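Local coordinates for protein glycosyl hydrolase, BNR repeat (Ralstonia eutropha, PDB 3B7F) that is a seven-bladed beta-propeller with BNR repeats that may act as a glycosyl hydrolase, though its substrate and activity remain unestablished, at residues Phe118-Glu127 against Lys178-Pro189; Thr135-Ser143 against Glu151-His159. All coordinates share one frame; numbering follows the deposited sequence.

Interaction 1: Phe118-Glu127 against Lys178-Pro189; sequences FWLTPGHASE and KMHSILVDPRDP. With EDO (1,2-ethanediol), chain K.
Three flat side chains of 118-127 lie with a face against 178-189. The F118 ring carries the CD methylene of K178 over its centre, 3.5 Å from the centroid, a CH-pi contact, while CB of H180 sits at its edge; the K178 chain lays CD on the ring and bends there at chi3. On W119 one face is laid on backbone, with S181 N above CD2 at 3.4 Å and I182 N toward the rim, while T121 OG1 and a water meet its edge in plane. The water accepts from W119 NE1 and donates to I182 O, which also takes a 2.6 Å bond from T121 OG1. The H124 ring has P189 CD over its centre (3.7 Å to the centroid), a second CH-pi contact.

These are the innermost strands of two successive propeller blades, 116-122 and 178-184, running side by side at 29° with no backbone pairing. H124 swings across with CG anti to the backbone N (chi1 -165°), and its NE2 donates to P186 O at 2.7 Å, bent (137°) and above the carbonyl plane. Its ND1 accepts from S126 N and is hydrogen-bonded to S126 OG (2.9 Å), so both ring nitrogens are held. V184 CG2 packs on T121 CG2. Blade cohesion here thus combines ring-face packing with two direct hydrogen bonds, to the main-chain carbonyls of I182 and P186, and one water bridge.

Interaction 2: Thr135-Ser143 against Glu151-His159; sequences TSPQGLFRS and EPVAGFNDH. With EDO (1,2-ethanediol), chain Q.
L140 turns its CG anti to the backbone N (chi1 -174°), which carries CD2 to within 3.8 Å of V153 CB, while N157, with CG beside its own backbone N (chi1 -74°), reaches back to the same strand. The setting is the antiparallel hairpin of strands 139-143 and 151-152, the outer edge of a propeller blade, followed by the short helix 154-157. R142 and E151 form a hydrogen-bonded pair (R142 N to E151 O 2.8 Å). Two residues further on, past the non-hydrogen-bonded pair F141/P152, V153 at the helix N-cap donates from its N to L140 O.

Beyond it, N157 OD1 accepts from L140 N at 3.0 Å, nearly straight (170°) and on a lone pair in the amide plane. An asparagine suits a spot where an edge N-H needs an acceptor. Branched V153 packs against the L140 side chain and sets CG2 over the centre of the R142 guanidinium; F156, beside L140, extends the apolar packing toward M179 and I194 of the next blade. The amide of N157 stands nearly perpendicular to the F141 ring, and its buried ND2, which has no hydrogen-bond partner, lies over one ring face, 3.7 Å from F141 CZ.

Both contacts involve the blade of strands 116-122, 131-136, 139-143 and 151-152, but at different depths. The centre of interaction 1 lies about 11 Å from the centre of the chain, that of interaction 2 about 18 Å; the first joins this blade's inner strand to that of the next blade, the second closes its outer edge. The inner contact is partly buried and relies on rings laid on the next blade and on side chains that reach main-chain carbonyls, whereas the outer one is largely buried and built on paired backbone. They meet where M179 N lies 3.0 Å from T135 O, a probable hydrogen bond, and I182 CD1 packs on L140 CD1.

Interaction 1: Phe118-Glu127 against Lys178-Pro189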
# COMPACT_ATOMS: atom_id res chain seq x y z
N PHE A 118 -4.91 -0.96 9.45
CA PHE A 118 -3.67 -0.80 8.71
C PHE A 118 -3.83 -0.18 7.32
O PHE A 118 -3.01 0.64 6.91
CB PHE A 118 -2.99 -2.16 8.57
CG PHE A 118 -1.67 -2.10 7.89
CD1 PHE A 118 -0.57 -1.63 8.57
CD2 PHE A 118 -1.52 -2.52 6.58
CE1 PHE A 118 0.67 -1.55 7.95
CE2 PHE A 118 -0.29 -2.43 5.95
CZ PHE A 118 0.80 -1.95 6.63
N TRP A 119 -4.87 -0.58 6.60
CA TRP A 119 -5.08 -0.20 5.20
C TRP A 119 -6.50 0.20 4.92
O TRP A 119 -7.40 -0.46 5.37
CB TRP A 119 -4.79 -1.43 4.37
CG TRP A 119 -4.71 -1.20 2.91
CD1 TRP A 119 -5.72 -1.02 2.03
CD2 TRP A 119 -3.51 -1.22 2.15
NE1 TRP A 119 -5.22 -0.87 0.76
CE2 TRP A 119 -3.86 -1.01 0.81
CE3 TRP A 119 -2.16 -1.38 2.48
CZ2 TRP A 119 -2.92 -0.95 -0.20
CZ3 TRP A 119 -1.23 -1.36 1.47
CH2 TRP A 119 -1.62 -1.13 0.14
N LEU A 120 -6.69 1.22 4.08
CA LEU A 120 -7.99 1.75 3.68
C LEU A 120 -8.06 1.78 2.16
O LEU A 120 -7.13 2.26 1.50
CB LEU A 120 -8.18 3.17 4.22
CG LEU A 120 -8.34 3.39 5.74
CD1 LEU A 120 -8.15 4.87 6.05
CD2 LEU A 120 -9.69 2.86 6.22
N THR A 121 -9.15 1.27 1.60
CA THR A 121 -9.38 1.23 0.14
C THR A 121 -10.76 1.79 -0.17
O THR A 121 -11.73 1.34 0.41
CB THR A 121 -9.33 -0.21 -0.39
OG1 THR A 121 -8.02 -0.71 -0.20
CG2 THR A 121 -9.64 -0.28 -1.84
N PRO A 122 -10.84 2.78 -1.09
CA PRO A 122 -12.14 3.26 -1.44
C PRO A 122 -12.76 2.29 -2.45
O PRO A 122 -12.07 1.69 -3.29
CB PRO A 122 -11.86 4.64 -2.06
CG PRO A 122 -10.45 4.65 -2.41
CD PRO A 122 -9.79 3.46 -1.87
N GLY A 123 -14.07 2.12 -2.35
CA GLY A 123 -14.79 1.23 -3.23
C GLY A 123 -14.94 1.68 -4.66
O GLY A 123 -14.35 2.67 -5.09
N HIS A 124 -15.76 0.91 -5.37
CA HIS A 124 -16.06 1.08 -6.77
C HIS A 124 -16.82 2.39 -7.02
O HIS A 124 -17.52 2.89 -6.14
CB HIS A 124 -16.90 -0.13 -7.23
CG HIS A 124 -17.01 -0.27 -8.71
ND1 HIS A 124 -18.08 0.19 -9.43
CD2 HIS A 124 -16.16 -0.82 -9.61
CE1 HIS A 124 -17.89 -0.05 -10.72
NE2 HIS A 124 -16.73 -0.68 -10.85
N ALA A 125 -16.65 2.94 -8.24
CA ALA A 125 -17.26 4.20 -8.69
C ALA A 125 -18.78 4.23 -8.55
O ALA A 125 -19.37 5.27 -8.21
CB ALA A 125 -16.85 4.46 -10.18
N SER A 126 -19.40 3.08 -8.79
CA SER A 126 -20.84 2.90 -8.72
C SER A 126 -21.36 2.75 -7.30
O SER A 126 -22.58 2.65 -7.13
CB SER A 126 -21.25 1.65 -9.49
OG SER A 126 -20.89 0.49 -8.75
N GLU A 127 -20.49 2.70 -6.28
CA GLU A 127 -20.96 2.55 -4.90
C GLU A 127 -20.36 3.64 -4.01
O GLU A 127 -19.63 3.33 -3.07
CB GLU A 127 -20.63 1.15 -4.39
CG GLU A 127 -21.28 0.04 -5.22
CD GLU A 127 -21.02 -1.34 -4.67
OE1 GLU A 127 -20.20 -1.50 -3.74
OE2 GLU A 127 -21.66 -2.28 -5.18
N LYS A 178 -0.88 -8.59 9.43
CA LYS A 178 -1.84 -7.60 8.94
C LYS A 178 -2.43 -7.93 7.59
O LYS A 178 -1.85 -8.68 6.81
CB LYS A 178 -1.14 -6.24 8.84
CG LYS A 178 -0.03 -6.24 7.79
CD LYS A 178 0.97 -5.14 7.97
CE LYS A 178 1.92 -5.36 9.10
NZ LYS A 178 3.17 -4.61 8.83
N MSE A 179 -3.56 -7.28 7.33
CA MSE A 179 -4.30 -7.37 6.11
C MSE A 179 -3.95 -6.10 5.34
O MSE A 179 -3.99 -4.99 5.90
CB MSE A 179 -5.79 -7.40 6.48
CG MSE A 179 -6.82 -7.13 5.39
SE MSE A 179 -7.51 -8.58 4.44
CE MSE A 179 -8.27 -9.67 5.84
N HIS A 180 -3.63 -6.24 4.07
CA HIS A 180 -3.25 -5.09 3.27
C HIS A 180 -3.68 -5.32 1.84
O HIS A 180 -4.38 -6.29 1.56
CB HIS A 180 -1.74 -4.86 3.42
CG HIS A 180 -0.89 -6.03 3.01
ND1 HIS A 180 -0.64 -6.33 1.69
CD2 HIS A 180 -0.20 -6.93 3.74
CE1 HIS A 180 0.13 -7.40 1.63
NE2 HIS A 180 0.43 -7.78 2.86
N SER A 181 -3.27 -4.42 0.95
CA SER A 181 -3.49 -4.54 -0.48
C SER A 181 -4.91 -4.97 -0.87
O SER A 181 -5.08 -5.92 -1.64
CB SER A 181 -2.45 -5.51 -1.04
OG SER A 181 -1.15 -5.09 -0.71
N ILE A 182 -5.90 -4.26 -0.32
CA ILE A 182 -7.29 -4.49 -0.61
C ILE A 182 -7.57 -3.75 -1.92
O ILE A 182 -7.44 -2.52 -2.03
CB ILE A 182 -8.23 -4.05 0.53
CG1 ILE A 182 -7.92 -4.82 1.81
CG2 ILE A 182 -9.71 -4.31 0.14
CD1 ILE A 182 -8.56 -4.21 3.07
N LEU A 183 -7.93 -4.53 -2.93
CA LEU A 183 -8.13 -4.06 -4.28
C LEU A 183 -9.56 -4.35 -4.73
O LEU A 183 -9.99 -5.48 -4.63
CB LEU A 183 -7.15 -4.83 -5.16
CG LEU A 183 -5.64 -4.51 -5.26
CD1 LEU A 183 -5.04 -3.85 -4.05
CD2 LEU A 183 -4.87 -5.78 -5.73
N VAL A 184 -10.27 -3.33 -5.21
CA VAL A 184 -11.62 -3.45 -5.76
C VAL A 184 -11.50 -3.27 -7.28
O VAL A 184 -11.07 -2.22 -7.74
CB VAL A 184 -12.56 -2.37 -5.19
CG1 VAL A 184 -14.01 -2.48 -5.83
CG2 VAL A 184 -12.57 -2.44 -3.66
N ASP A 185 -11.87 -4.28 -8.05
CA ASP A 185 -11.74 -4.25 -9.52
C ASP A 185 -12.54 -3.08 -10.13
O ASP A 185 -13.72 -2.95 -9.83
CB ASP A 185 -12.21 -5.60 -10.10
CG ASP A 185 -11.73 -5.85 -11.52
OD1 ASP A 185 -11.84 -4.98 -12.38
OD2 ASP A 185 -11.27 -6.98 -11.77
N PRO A 186 -11.89 -2.21 -10.96
CA PRO A 186 -12.63 -1.10 -11.58
C PRO A 186 -13.78 -1.53 -12.49
O PRO A 186 -14.71 -0.76 -12.70
CB PRO A 186 -11.56 -0.36 -12.41
CG PRO A 186 -10.45 -1.34 -12.58
CD PRO A 186 -10.46 -2.18 -11.35
N ARG A 187 -13.69 -2.74 -13.04
CA ARG A 187 -14.72 -3.29 -13.89
C ARG A 187 -15.85 -3.98 -13.15
O ARG A 187 -16.89 -4.21 -13.76
CB ARG A 187 -14.10 -4.35 -14.80
CG ARG A 187 -13.02 -3.85 -15.73
CD ARG A 187 -12.31 -5.01 -16.32
NE ARG A 187 -11.56 -5.77 -15.32
CZ ARG A 187 -10.77 -6.81 -15.59
NH1 ARG A 187 -10.57 -7.22 -16.84
NH2 ARG A 187 -10.16 -7.42 -14.59
N ASP A 188 -15.69 -4.31 -11.87
CA ASP A 188 -16.70 -5.07 -11.14
C ASP A 188 -16.51 -4.97 -9.63
O ASP A 188 -15.55 -5.53 -9.12
CB ASP A 188 -16.58 -6.54 -11.58
CG ASP A 188 -17.60 -7.46 -10.90
OD1 ASP A 188 -18.47 -6.97 -10.16
OD2 ASP A 188 -17.51 -8.70 -11.14
N PRO A 189 -17.46 -4.33 -8.89
CA PRO A 189 -17.32 -4.22 -7.42
C PRO A 189 -17.27 -5.55 -6.65
O PRO A 189 -16.83 -5.57 -5.48
CB PRO A 189 -18.58 -3.45 -6.99
CG PRO A 189 -19.52 -3.56 -8.10
CD PRO A 189 -18.71 -3.69 -9.35
C1 EDO K . -6.98 0.18 -6.25
O1 EDO K . -6.47 -1.06 -6.82
C2 EDO K . -7.96 -0.09 -5.11
O2 EDO K . -9.13 -0.82 -5.54
O HOH W 1 -5.56 -0.48 -2.49

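Interaction 2: Thr135-Ser143 against Glu151-His159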
# COMPACT_ATOMS: atom_id res chain seq x y z
N THR A 135 -7.11 -4.72 8.81
CA THR A 135 -6.59 -4.59 10.17
C THR A 135 -5.40 -5.49 10.52
O THR A 135 -5.03 -6.38 9.76
CB THR A 135 -7.72 -4.93 11.23
OG1 THR A 135 -8.17 -6.28 11.05
CG2 THR A 135 -8.92 -3.95 11.14
N SER A 136 -4.83 -5.22 11.70
CA SER A 136 -3.86 -6.06 12.37
C SER A 136 -4.53 -6.47 13.71
O SER A 136 -4.93 -5.59 14.46
CB SER A 136 -2.56 -5.34 12.68
OG SER A 136 -1.68 -6.18 13.44
N PRO A 137 -4.74 -7.78 13.98
CA PRO A 137 -4.45 -8.96 13.15
C PRO A 137 -5.38 -9.00 11.93
O PRO A 137 -6.29 -8.18 11.83
CB PRO A 137 -4.65 -10.13 14.11
CG PRO A 137 -5.65 -9.65 15.09
CD PRO A 137 -5.33 -8.18 15.27
N GLN A 138 -5.15 -9.95 11.02
CA GLN A 138 -5.84 -9.95 9.73
C GLN A 138 -7.35 -9.94 9.87
O GLN A 138 -7.92 -10.76 10.56
CB GLN A 138 -5.40 -11.13 8.81
CG GLN A 138 -3.88 -11.27 8.43
CD GLN A 138 -3.08 -12.09 9.42
OE1 GLN A 138 -3.27 -11.96 10.64
NE2 GLN A 138 -2.15 -12.92 8.90
N GLY A 139 -7.99 -8.96 9.25
CA GLY A 139 -9.45 -8.82 9.29
C GLY A 139 -9.82 -7.84 8.22
O GLY A 139 -9.04 -6.92 7.95
N LEU A 140 -10.97 -8.08 7.58
CA LEU A 140 -11.52 -7.26 6.50
C LEU A 140 -12.85 -6.69 7.00
O LEU A 140 -13.70 -7.44 7.49
CB LEU A 140 -11.74 -8.08 5.23
CG LEU A 140 -12.18 -7.35 3.96
CD1 LEU A 140 -11.08 -6.43 3.42
CD2 LEU A 140 -12.63 -8.34 2.91
N PHE A 141 -13.00 -5.38 6.85
CA PHE A 141 -14.18 -4.63 7.27
C PHE A 141 -14.67 -3.74 6.13
O PHE A 141 -13.92 -3.43 5.19
CB PHE A 141 -13.87 -3.78 8.51
CG PHE A 141 -13.47 -4.60 9.71
CD1 PHE A 141 -12.14 -5.01 9.88
CD2 PHE A 141 -14.40 -4.99 10.64
CE1 PHE A 141 -11.76 -5.80 10.99
CE2 PHE A 141 -14.04 -5.77 11.73
CZ PHE A 141 -12.72 -6.18 11.91
N ARG A 142 -15.93 -3.34 6.21
CA ARG A 142 -16.55 -2.51 5.20
C ARG A 142 -17.42 -1.41 5.80
O ARG A 142 -18.11 -1.61 6.80
CB ARG A 142 -17.39 -3.39 4.28
CG ARG A 142 -18.03 -2.65 3.12
CD ARG A 142 -19.18 -3.42 2.50
NE ARG A 142 -18.77 -4.49 1.61
CZ ARG A 142 -19.05 -5.80 1.71
NH1 ARG A 142 -19.78 -6.32 2.72
NH2 ARG A 142 -18.59 -6.61 0.76
N SER A 143 -17.37 -0.23 5.18
CA SER A 143 -18.25 0.88 5.50
C SER A 143 -19.03 1.17 4.23
O SER A 143 -18.49 0.96 3.15
CB SER A 143 -17.46 2.13 5.86
OG SER A 143 -18.32 3.17 6.25
N GLU A 151 -18.43 -2.55 9.57
CA GLU A 151 -18.89 -3.88 9.96
C GLU A 151 -17.89 -4.90 9.38
O GLU A 151 -17.26 -4.63 8.34
CB GLU A 151 -20.30 -4.15 9.44
CG GLU A 151 -20.35 -4.47 7.93
CD GLU A 151 -21.73 -4.43 7.30
OE1 GLU A 151 -22.75 -4.53 8.03
OE2 GLU A 151 -21.75 -4.31 6.04
N PRO A 152 -17.73 -6.07 10.03
CA PRO A 152 -16.89 -7.10 9.44
C PRO A 152 -17.39 -7.63 8.08
O PRO A 152 -18.60 -7.66 7.87
CB PRO A 152 -16.95 -8.25 10.45
CG PRO A 152 -17.68 -7.78 11.61
CD PRO A 152 -18.29 -6.47 11.33
N VAL A 153 -16.49 -7.97 7.16
CA VAL A 153 -16.89 -8.67 5.94
C VAL A 153 -16.82 -10.12 6.42
O VAL A 153 -15.75 -10.73 6.40
CB VAL A 153 -16.00 -8.40 4.71
CG1 VAL A 153 -16.39 -9.32 3.53
CG2 VAL A 153 -16.07 -6.93 4.33
N ALA A 154 -17.97 -10.60 6.90
CA ALA A 154 -18.15 -11.95 7.48
C ALA A 154 -17.64 -13.09 6.60
O ALA A 154 -17.09 -14.07 7.11
CB ALA A 154 -19.63 -12.16 7.81
N GLY A 155 -17.78 -12.96 5.29
CA GLY A 155 -17.27 -13.98 4.37
C GLY A 155 -15.76 -14.22 4.42
O GLY A 155 -15.31 -15.28 4.01
N PHE A 156 -15.00 -13.24 4.91
CA PHE A 156 -13.58 -13.45 5.18
C PHE A 156 -13.37 -13.77 6.67
O PHE A 156 -12.77 -14.78 7.00
CB PHE A 156 -12.65 -12.27 4.81
CG PHE A 156 -11.24 -12.55 5.25
CD1 PHE A 156 -10.40 -13.37 4.49
CD2 PHE A 156 -10.79 -12.12 6.51
CE1 PHE A 156 -9.14 -13.71 4.94
CE2 PHE A 156 -9.55 -12.47 6.98
CZ PHE A 156 -8.72 -13.26 6.20
N ASN A 157 -13.81 -12.86 7.55
CA ASN A 157 -13.55 -12.97 9.01
C ASN A 157 -14.01 -14.26 9.68
O ASN A 157 -13.40 -14.66 10.68
CB ASN A 157 -14.16 -11.78 9.77
CG ASN A 157 -13.37 -10.48 9.59
OD1 ASN A 157 -12.53 -10.36 8.70
ND2 ASN A 157 -13.64 -9.49 10.45
N ASP A 158 -15.09 -14.85 9.17
CA ASP A 158 -15.65 -16.11 9.65
C ASP A 158 -15.56 -17.20 8.58
O ASP A 158 -16.34 -18.13 8.61
CB ASP A 158 -17.11 -15.92 10.10
CG ASP A 158 -17.26 -15.00 11.31
OD1 ASP A 158 -16.41 -15.00 12.22
OD2 ASP A 158 -18.29 -14.30 11.36
N HIS A 159 -14.63 -17.10 7.64
CA HIS A 159 -14.43 -18.16 6.65
C HIS A 159 -13.87 -19.37 7.42
O HIS A 159 -13.04 -19.16 8.32
CB HIS A 159 -13.42 -17.73 5.58
CG HIS A 159 -13.42 -18.60 4.36
ND1 HIS A 159 -12.86 -19.86 4.33
CD2 HIS A 159 -13.91 -18.38 3.12
CE1 HIS A 159 -13.01 -20.39 3.13
NE2 HIS A 159 -13.64 -19.51 2.37
C1 EDO Q . -21.67 0.33 7.91
O1 EDO Q . -21.34 1.40 7.01
C2 EDO Q . -21.70 -1.02 7.22
O2 EDO Q . -22.43 -0.93 5.99